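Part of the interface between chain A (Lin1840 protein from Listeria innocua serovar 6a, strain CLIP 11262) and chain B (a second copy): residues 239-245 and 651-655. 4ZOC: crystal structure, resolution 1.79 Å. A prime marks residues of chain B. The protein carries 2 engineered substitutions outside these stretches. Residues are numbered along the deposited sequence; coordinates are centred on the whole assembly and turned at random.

Chain A, residues 239-245: NVVDGIP
Chain B 651-655: ASISR

A tight hairpin turn presents its backbone carbonyls at a sharp corner, and a neighbouring chain without regular structure can dock there by offering a single amide. The contact between residues 239-245 of one Lin1840 subunit and residues 651-655 of its second copy illustrates the principle. In chain A, Val240-Val241 and Ile244-Pro245 are short strands joined by a type I' turn from Val241 to Ile244. The turn is closed by two backbone hydrogen bonds, Val241 N to Ile244 O at 2.9 Å and Ile244 N to Val241 O at 3.1 Å. Its corner residues take the left-handed conformations such a turn requires: Asp242 has phi/psi of 39/57° and Gly243 81/-7°. The strand residues Val241 (-115/117°) and Ile244 (-115/123°) flank them in extended form.

The partner segment has neither helix nor strand. Ser652′ (-68/-12°) makes a local bend, after which Ile653′ (-126/142°) and Ser654′ (-68/120°) run extended past the turn. The register is set by Gly243 and Ile653′, whose CA atoms lie 4.9 Å apart. From this position Ser654′ N donates a nearly linear hydrogen bond to Gly243 O, 2.8 Å long with an angle of 178° at the hydrogen. The same acceptor receives a CA-H...O contact from Ile653′ CA, 3.6 Å from Gly243 O with an angle of 129°, so one carbonyl engages two successive residues.

Gly243 suits the site in two ways: its positive phi fits the turn, and, separately, the lack of a CB admits the partner; an ideal CB would fall 2.8 Å from Ile653′ CG2, a clash.

Around this polar centre the side chains supply apolar contact. Ile653′ has its CA-to-CB bond sideways, yet chi1 of -66° (m) and chi2 of -65° (m) bring its end nearer to the turn. Its CD1 lies 3.9 Å from Asp242 O and 3.8 Å from Ile244 CG1, the latter an apolar pairing. Ile244 also starts sideways; with chi1 at -52° (m) and chi2 at 171° (t), its extended side chain reaches the partner, and CG1 sits 3.5 Å from Ser652′ O, a packing contact with a backbone carbonyl.

Val240 and Ser654′ both point toward the opposing stretch. Val240, chi1 -60° (m), places CG1 3.9 Å from Ser654′ CB, so the methyl meets the serine's methylene carbon. Ser654′ has chi1 at 180° (t), and its OG is hydrogen-bonded elsewhere in the structure; its bond to the turn is made by the backbone.

The remaining side chains stay outside the closest contacts. Asn239 (chi1 49°, p; chi2 -68°) donates from ND2 to the next residue's backbone, Val240 O, at 2.9 Å. Val241 is t (174°); Pro245 is C-gamma exo. Asp242 (chi1 -158°, t; chi2 2°) meets Ile653′ through backbone O, while its OD1 bonds elsewhere, as do Ser652′ OG (chi1 64°, p) and NH1 and NH2 of Arg655′, which points away with chi1-chi3 m (-59, -83, -73°) and chi4 118°. Altogether the stretches bury 211 Å².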

# COMPACT_ATOMS: atom_id res chain seq x y z
N ASN A 239 5.72 -7.96 -12.70
CA ASN A 239 6.24 -7.23 -11.51
C ASN A 239 7.48 -7.84 -10.97
O ASN A 239 7.74 -9.04 -11.16
CB ASN A 239 5.22 -7.19 -10.38
CG ASN A 239 4.62 -8.57 -10.07
OD1 ASN A 239 3.87 -9.12 -10.88
ND2 ASN A 239 4.99 -9.15 -8.94
N VAL A 240 8.25 -7.03 -10.27
CA VAL A 240 9.24 -7.62 -9.26
C VAL A 240 8.57 -8.42 -8.14
O VAL A 240 7.45 -8.11 -7.74
CB VAL A 240 10.13 -6.55 -8.63
CG1 VAL A 240 10.98 -5.79 -9.64
CG2 VAL A 240 9.31 -5.53 -7.77
N VAL A 241 9.19 -9.49 -7.72
CA VAL A 241 8.89 -10.22 -6.48
C VAL A 241 10.13 -10.05 -5.62
O VAL A 241 11.21 -10.47 -5.98
CB VAL A 241 8.54 -11.66 -6.78
CG1 VAL A 241 8.37 -12.47 -5.50
CG2 VAL A 241 7.24 -11.71 -7.58
N ASP A 242 9.95 -9.38 -4.49
CA ASP A 242 11.05 -8.98 -3.65
C ASP A 242 12.30 -8.49 -4.42
O ASP A 242 13.44 -8.96 -4.21
CB ASP A 242 11.38 -10.10 -2.67
CG ASP A 242 12.12 -9.59 -1.44
OD1 ASP A 242 12.37 -8.40 -1.27
OD2 ASP A 242 12.46 -10.47 -0.64
N GLY A 243 12.07 -7.47 -5.25
CA GLY A 243 13.10 -6.76 -5.97
C GLY A 243 13.62 -7.44 -7.24
O GLY A 243 14.34 -6.81 -7.97
N ILE A 244 13.20 -8.69 -7.51
CA ILE A 244 13.61 -9.35 -8.77
C ILE A 244 12.44 -9.61 -9.65
O ILE A 244 11.51 -10.30 -9.26
CB ILE A 244 14.40 -10.64 -8.53
CG1 ILE A 244 15.54 -10.34 -7.58
CG2 ILE A 244 14.91 -11.27 -9.80
CD1 ILE A 244 16.24 -11.62 -7.11
N PRO A 245 12.50 -9.06 -10.90
CA PRO A 245 11.40 -9.33 -11.84
C PRO A 245 11.04 -10.80 -11.89
O PRO A 245 11.93 -11.66 -12.04
CB PRO A 245 11.98 -8.84 -13.16
CG PRO A 245 12.86 -7.75 -12.76
CD PRO A 245 13.56 -8.28 -11.54
N ALA B 651 21.37 -4.11 -11.58
CA ALA B 651 21.77 -4.74 -10.36
C ALA B 651 21.04 -6.04 -10.20
O ALA B 651 20.09 -6.31 -10.91
CB ALA B 651 21.52 -3.81 -9.15
N SER B 652 21.51 -6.86 -9.28
CA SER B 652 20.81 -8.11 -8.94
C SER B 652 19.46 -7.95 -8.25
O SER B 652 18.73 -8.91 -8.14
CB SER B 652 21.67 -9.04 -8.13
OG SER B 652 21.98 -8.48 -6.88
N ILE B 653 19.17 -6.72 -7.80
CA ILE B 653 17.84 -6.29 -7.30
C ILE B 653 17.50 -5.02 -8.14
O ILE B 653 18.36 -4.23 -8.41
CB ILE B 653 17.96 -5.94 -5.79
CG1 ILE B 653 18.30 -7.23 -4.92
CG2 ILE B 653 16.74 -5.17 -5.31
CD1 ILE B 653 17.20 -8.25 -4.91
N SER B 654 16.25 -4.83 -8.52
CA SER B 654 15.85 -3.61 -9.27
C SER B 654 15.99 -2.46 -8.31
O SER B 654 15.34 -2.46 -7.22
CB SER B 654 14.37 -3.78 -9.71
OG SER B 654 13.90 -2.66 -10.42
N ARG B 655 16.83 -1.50 -8.64
CA ARG B 655 17.17 -0.42 -7.71
C ARG B 655 16.42 0.88 -8.05
O ARG B 655 16.06 1.11 -9.20
CB ARG B 655 18.69 -0.17 -7.70
CG ARG B 655 19.55 -1.33 -7.31
CD ARG B 655 19.68 -1.49 -5.80
NE ARG B 655 20.48 -0.50 -5.31
CZ ARG B 655 20.20 0.48 -4.42
NH1 ARG B 655 21.13 1.35 -4.35
NH2 ARG B 655 19.11 0.67 -3.63